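Local coordinates for protein ATP-dependent 6-phosphofructokinase isozyme 2 (Escherichia coli, PDB 3UMO) that catalyses the ATP-dependent phosphorylation of fructose 6-phosphate to fructose 1,6-bisphosphate, the first committing step of glycolysis, as a magnesium-dependent homodimer, at residues A[13-18]-A[31-36]; A[90-95]-A[105-110]. All blocks are in the same frame, centred on the assembly; numbering follows the deposited sequence.

Contact 1. Residues A[13-18]-A[31-36]; sequences LDSATI and TAPVFE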
loop_
_atom_site.group_PDB
_atom_site.type_symbol
_atom_site.label_atom_id
_atom_site.label_comp_id
_atom_site.label_asym_id
_atom_site.label_seq_id
_atom_site.Cartn_x
_atom_site.Cartn_y
_atom_site.Cartn_z
ATOM N N LEU A 13 -17.230 17.868 10.621
ATOM C CA LEU A 13 -18.289 16.940 10.254
ATOM C C LEU A 13 -17.620 15.850 9.437
ATOM O O LEU A 13 -17.285 16.056 8.270
ATOM C CB LEU A 13 -19.371 17.625 9.416
ATOM C CG LEU A 13 -20.521 16.705 8.991
ATOM C CD1 LEU A 13 -21.347 16.328 10.207
ATOM C CD2 LEU A 13 -21.395 17.373 7.935
ATOM N N ASP A 14 -17.401 14.696 10.051
ATOM C CA ASP A 14 -16.621 13.654 9.401
ATOM C C ASP A 14 -17.486 12.759 8.527
ATOM O O ASP A 14 -18.639 12.470 8.856
ATOM C CB ASP A 14 -15.850 12.822 10.435
ATOM C CG ASP A 14 -14.810 13.637 11.178
ATOM O OD1 ASP A 14 -14.397 14.694 10.653
ATOM O OD2 ASP A 14 -14.403 13.222 12.283
ATOM N N SER A 15 -16.924 12.343 7.400
ATOM C CA SER A 15 -17.596 11.410 6.508
ATOM C C SER A 15 -16.949 10.048 6.661
ATOM O O SER A 15 -15.731 9.929 6.577
ATOM C CB SER A 15 -17.464 11.860 5.051
ATOM O OG SER A 15 -18.226 13.021 4.791
ATOM N N ALA A 16 -17.758 9.021 6.893
ATOM C CA ALA A 16 -17.249 7.655 6.900
ATOM C C ALA A 16 -17.783 6.945 5.665
ATOM O O ALA A 16 -18.997 6.851 5.462
ATOM C CB ALA A 16 -17.678 6.919 8.159
ATOM N N THR A 17 -16.871 6.454 4.834
ATOM C CA THR A 17 -17.268 5.793 3.601
ATOM C C THR A 17 -16.577 4.445 3.433
ATOM O O THR A 17 -15.612 4.131 4.148
ATOM C CB THR A 17 -16.982 6.684 2.375
ATOM O OG1 THR A 17 -17.502 6.057 1.198
ATOM C CG2 THR A 17 -15.481 6.915 2.209
ATOM N N ILE A 18 -17.074 3.657 2.483
ATOM C CA ILE A 18 -16.577 2.310 2.238
ATOM C C ILE A 18 -16.184 2.168 0.770
ATOM O O ILE A 18 -16.862 2.696 -0.115
ATOM C CB ILE A 18 -17.662 1.262 2.587
ATOM C CG1 ILE A 18 -18.032 1.352 4.073
ATOM C CG2 ILE A 18 -17.190 -0.134 2.267
ATOM C CD1 ILE A 18 -19.307 0.585 4.433
ATOM N N THR A 31 -18.861 4.559 -1.077
ATOM C CA THR A 31 -20.282 4.600 -0.749
ATOM C C THR A 31 -20.709 5.962 -0.210
ATOM O O THR A 31 -19.873 6.753 0.247
ATOM C CB THR A 31 -20.662 3.513 0.269
ATOM O OG1 THR A 31 -19.837 3.640 1.435
ATOM C CG2 THR A 31 -20.478 2.129 -0.337
ATOM N N ALA A 32 -22.011 6.230 -0.267
ATOM C CA ALA A 32 -22.572 7.455 0.289
ATOM C C ALA A 32 -22.165 7.524 1.756
ATOM O O ALA A 32 -22.415 6.588 2.517
ATOM C CB ALA A 32 -24.085 7.449 0.161
ATOM N N PRO A 33 -21.524 8.624 2.152
ATOM C CA PRO A 33 -20.912 8.661 3.485
ATOM C C PRO A 33 -21.922 8.728 4.623
ATOM O O PRO A 33 -23.013 9.295 4.475
ATOM C CB PRO A 33 -20.091 9.951 3.450
ATOM C CG PRO A 33 -20.808 10.821 2.459
ATOM C CD PRO A 33 -21.323 9.880 1.407
ATOM N N VAL A 34 -21.549 8.131 5.751
ATOM C CA VAL A 34 -22.268 8.322 7.000
ATOM C C VAL A 34 -21.570 9.458 7.732
ATOM O O VAL A 34 -20.352 9.422 7.909
ATOM C CB VAL A 34 -22.247 7.054 7.877
ATOM C CG1 VAL A 34 -22.803 7.359 9.267
ATOM C CG2 VAL A 34 -23.044 5.939 7.211
ATOM N N PHE A 35 -22.324 10.473 8.140
ATOM C CA PHE A 35 -21.713 11.617 8.809
ATOM C C PHE A 35 -21.668 11.425 10.315
ATOM O O PHE A 35 -22.583 10.856 10.909
ATOM C CB PHE A 35 -22.443 12.915 8.456
ATOM C CG PHE A 35 -22.453 13.212 6.985
ATOM C CD1 PHE A 35 -21.288 13.576 6.336
ATOM C CD2 PHE A 35 -23.624 13.109 6.245
ATOM C CE1 PHE A 35 -21.279 13.846 4.975
ATOM C CE2 PHE A 35 -23.625 13.373 4.879
ATOM C CZ PHE A 35 -22.447 13.744 4.245
ATOM N N GLU A 36 -20.587 11.891 10.927
ATOM C CA GLU A 36 -20.444 11.793 12.375
ATOM C C GLU A 36 -19.727 13.028 12.909
ATOM O O GLU A 36 -18.959 13.672 12.185
ATOM C CB GLU A 36 -19.681 10.522 12.763
ATOM C CG GLU A 36 -18.180 10.607 12.547
ATOM C CD GLU A 36 -17.520 9.241 12.461
ATOM O OE1 GLU A 36 -18.244 8.228 12.340
ATOM O OE2 GLU A 36 -16.272 9.184 12.507
#

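Contact 2. Residues A[90-95]-A[105-110]; sequences RQNLHV and RFVMPG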
loop_
_atom_site.group_PDB
_atom_site.type_symbol
_atom_site.label_atom_id
_atom_site.label_comp_id
_atom_site.label_asym_id
_atom_site.label_seq_id
_atom_site.Cartn_x
_atom_site.Cartn_y
_atom_site.Cartn_z
ATOM N N ARG A 90 -15.494 22.173 8.477
ATOM C CA ARG A 90 -14.717 21.313 7.584
ATOM C C ARG A 90 -14.977 19.830 7.829
ATOM O O ARG A 90 -15.527 19.448 8.864
ATOM C CB ARG A 90 -13.220 21.614 7.718
ATOM C CG ARG A 90 -12.810 22.989 7.216
ATOM C CD ARG A 90 -13.146 23.162 5.741
ATOM N NE ARG A 90 -12.456 24.305 5.139
ATOM C CZ ARG A 90 -12.999 25.506 4.961
ATOM N NH1 ARG A 90 -12.289 26.477 4.400
ATOM N NH2 ARG A 90 -14.250 25.739 5.342
ATOM N N GLN A 91 -14.571 19.002 6.870
ATOM C CA GLN A 91 -14.847 17.570 6.911
ATOM C C GLN A 91 -13.576 16.736 6.826
ATOM O O GLN A 91 -12.745 16.954 5.937
ATOM C CB GLN A 91 -15.746 17.177 5.739
ATOM C CG GLN A 91 -17.041 17.969 5.614
ATOM C CD GLN A 91 -18.136 17.157 4.938
ATOM O OE1 GLN A 91 -18.715 17.579 3.938
ATOM N NE2 GLN A 91 -18.421 15.977 5.486
ATOM N N ASN A 92 -13.421 15.783 7.744
ATOM C CA ASN A 92 -12.375 14.773 7.601
ATOM C C ASN A 92 -12.973 13.507 6.998
ATOM O O ASN A 92 -14.191 13.325 7.016
ATOM C CB ASN A 92 -11.688 14.473 8.937
ATOM C CG ASN A 92 -10.907 15.652 9.459
ATOM O OD1 ASN A 92 -10.416 16.468 8.681
ATOM N ND2 ASN A 92 -10.797 15.759 10.778
ATOM N N LEU A 93 -12.122 12.643 6.456
ATOM C CA LEU A 93 -12.611 11.455 5.765
ATOM C C LEU A 93 -12.061 10.167 6.359
ATOM O O LEU A 93 -10.842 10.004 6.497
ATOM C CB LEU A 93 -12.278 11.515 4.271
ATOM C CG LEU A 93 -12.854 10.376 3.419
ATOM C CD1 LEU A 93 -14.378 10.398 3.430
ATOM C CD2 LEU A 93 -12.321 10.410 1.985
ATOM N N HIS A 94 -12.975 9.255 6.691
ATOM C CA HIS A 94 -12.639 7.928 7.186
ATOM C C HIS A 94 -13.022 6.936 6.098
ATOM O O HIS A 94 -14.186 6.865 5.702
ATOM C CB HIS A 94 -13.434 7.633 8.465
ATOM C CG HIS A 94 -13.206 6.265 9.033
ATOM N ND1 HIS A 94 -13.868 5.146 8.569
ATOM C CD2 HIS A 94 -12.411 5.840 10.042
ATOM C CE1 HIS A 94 -13.476 4.089 9.262
ATOM N NE2 HIS A 94 -12.594 4.485 10.162
ATOM N N VAL A 95 -12.050 6.172 5.609
ATOM C CA VAL A 95 -12.328 5.202 4.552
ATOM C C VAL A 95 -12.087 3.774 5.017
ATOM O O VAL A 95 -10.973 3.417 5.406
ATOM C CB VAL A 95 -11.446 5.450 3.311
ATOM C CG1 VAL A 95 -11.823 4.480 2.186
ATOM C CG2 VAL A 95 -11.558 6.886 2.847
ATOM N N ARG A 105 -7.522 7.260 7.491
ATOM C CA ARG A 105 -8.070 8.433 8.152
ATOM C C ARG A 105 -7.358 9.674 7.670
ATOM O O ARG A 105 -6.197 9.892 7.996
ATOM C CB ARG A 105 -7.910 8.290 9.663
ATOM C CG ARG A 105 -8.599 7.053 10.229
ATOM C CD ARG A 105 -7.997 6.673 11.573
ATOM N NE ARG A 105 -8.294 7.665 12.600
ATOM C CZ ARG A 105 -7.698 7.724 13.792
ATOM N NH1 ARG A 105 -6.752 6.853 14.122
ATOM N NH2 ARG A 105 -8.046 8.665 14.655
ATOM N N PHE A 106 -8.053 10.489 6.890
ATOM C CA PHE A 106 -7.446 11.699 6.349
ATOM C C PHE A 106 -7.913 12.896 7.154
ATOM O O PHE A 106 -9.093 13.254 7.133
ATOM C CB PHE A 106 -7.779 11.828 4.862
ATOM C CG PHE A 106 -7.359 10.630 4.066
ATOM C CD1 PHE A 106 -8.240 9.577 3.850
ATOM C CD2 PHE A 106 -6.061 10.517 3.590
ATOM C CE1 PHE A 106 -7.848 8.448 3.148
ATOM C CE2 PHE A 106 -5.659 9.391 2.878
ATOM C CZ PHE A 106 -6.556 8.352 2.657
ATOM N N VAL A 107 -6.977 13.484 7.894
ATOM C CA VAL A 107 -7.292 14.541 8.846
ATOM C C VAL A 107 -6.771 15.877 8.349
ATOM O O VAL A 107 -5.556 16.083 8.243
ATOM C CB VAL A 107 -6.694 14.242 10.236
ATOM C CG1 VAL A 107 -7.051 15.356 11.217
ATOM C CG2 VAL A 107 -7.186 12.896 10.747
ATOM N N MET A 108 -7.701 16.771 8.019
ATOM C CA MET A 108 -7.370 18.093 7.505
ATOM C C MET A 108 -7.671 19.135 8.578
ATOM O O MET A 108 -8.315 18.814 9.580
ATOM C CB MET A 108 -8.153 18.355 6.217
ATOM C CG MET A 108 -7.520 17.692 5.014
ATOM S SD MET A 108 -8.610 17.634 3.587
ATOM C CE MET A 108 -9.817 16.430 4.162
ATOM N N PRO A 109 -7.178 20.372 8.397
ATOM C CA PRO A 109 -7.404 21.391 9.427
ATOM C C PRO A 109 -8.875 21.765 9.568
ATOM O O PRO A 109 -9.675 21.548 8.647
ATOM C CB PRO A 109 -6.617 22.598 8.900
ATOM C CG PRO A 109 -5.596 22.002 7.963
ATOM C CD PRO A 109 -6.312 20.872 7.316
ATOM N N GLY A 110 -9.228 22.319 10.726
ATOM C CA GLY A 110 -10.580 22.801 10.939
ATOM C C GLY A 110 -10.813 24.094 10.179
ATOM O O GLY A 110 -9.874 24.687 9.635
HETATM O O HOH W 1 -9.411 18.122 11.947
HETATM O O HOH W 2 -11.396 19.229 8.798
#

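Contact 1. Residues A[13-18]-A[31-36]
Leu13 meets Phe35 where strand 12-19 pairs antiparallel with the edge strand 34-38, in the small mixed sheet that forms the lid of ribokinase-family sugar kinases. The axes of strands 13-18 and 34-36 run at 147° to each other and approach to 4.7 Å. Leu13 CD1 rests 4.0 Å from Phe35 CB. Helix 63-75 packs on both residues, His68 sets its ring about perpendicular to that of Phe35, and Trp88 of the second subunit adds another ring.

Asp14, a substrate-binding residue together with Ser12 and Leu13, forms a hydrogen-bonded pair with Glu36: each backbone N donates to the other's O. Their side chains share one face and touch through Asp14 CB and Glu36 CG, 3.8 Å apart. Beyond them the carboxylates are like-charged neighbours, and Asp14 OD1 accepts from Ser12 OG and Asn92 N.

Ser15 lies opposite Phe35 in a non-hydrogen-bonded pair, both side chains on the other face. Ser15 CB packs 3.6 Å from Pro33 CB, while Ser15 OG comes obliquely to the Phe35 ring, 3.2 Å from Phe35 CE1. Ala16 repeats the two-bond pattern with Val34, each N-H...O angle being 163°; its CB shares the face of Asp14 and Glu36.

At Thr17, residues 31-33 opposite it are no longer strand, and side chains take over part of the pairing. Thr17 OG1, anti to its backbone N, donates to Thr31 O at 2.6 Å. Ile18 closes the contact with two bonds to a single residue: Ile18 O accepts from Thr31 N at 2.9 Å, and Ile18 N donates to Thr31 OG1 at 3.0 Å.

Contact 2. Residues A[90-95]-A[105-110]
Leu93 and Phe106 form the hydrogen-bonded pair of this antiparallel hairpin, whose short strands run at 169°. Leu93 N reaches Phe106 O at 3.2 Å, and Phe106 N returns a bond of 2.9 Å to Leu93 O.

Past the strand ends, a side chain continues the pairing. Asn92 has CG anti to its carbonyl carbon (chi1 -66°), and its OD1 accepts Met108 N at 2.8 Å; the donor stands above the amide plane, 50° out of it. Water joins the same groups: one molecule accepts from Asn92 ND2 at 3.0 Å and donates to Met108 O at 2.7 Å, and a second lies within hydrogen-bonding distance of Asn92 OD1 and Pro109 O, though it cannot serve every acceptor near it at once. An alanine at Asn92 would probably leave Met108 N without its acceptor across the contact and the first water without its amide donor.

Among apolar contacts, Val95 CG2 meets the edge of the Phe106 ring, 4.0 Å from Phe106 CE1. The Met108 CE methyl lies against a backbone carbonyl oxygen, 3.5 Å from Gln91 O. On the face opposite Leu93 and Phe106, His94 CD2 rests 4.0 Å from Arg105 CG, while their polar ends turn elsewhere: His94 NE2 to Gln103, Arg105 NH1 to Glu25 O of the second subunit.

Arg105 to Val107 also pair in parallel with a strand of that subunit, and the Phe106 ring meets that of Phe106 of the second subunit. The sheet therefore runs on across the dimer, consistent with the beta-clasp of dimeric ribokinase-family kinases, with the substrate-binding residues Arg90, Gln91 and Asn92 leading into the hairpin.

Overall arrangement
After strand 4-7 of the large parallel sheet, the chain runs out along strand 12-19, turns through twelve residues that include strand 27-29, and contact 1 closes this excursion. Strands 55-61 and 80-84 then join the parallel sheet, with helices 40-50 and 63-75 leading into them, before the chain returns through 90-95. Contact 2 closes a shorter loop of nine residues. The two closures are in series, neither nested nor crossed, their centres about 10 Å apart. Contact 1 supplies the 34-38/12-19 pairing and contact 2 the 93-97/103-107 pairing; the parallel pairing of 12-19 with 93-97, where Ser15 O to His94 N is 2.8 Å, joins them into one sheet. Both touch the second subunit.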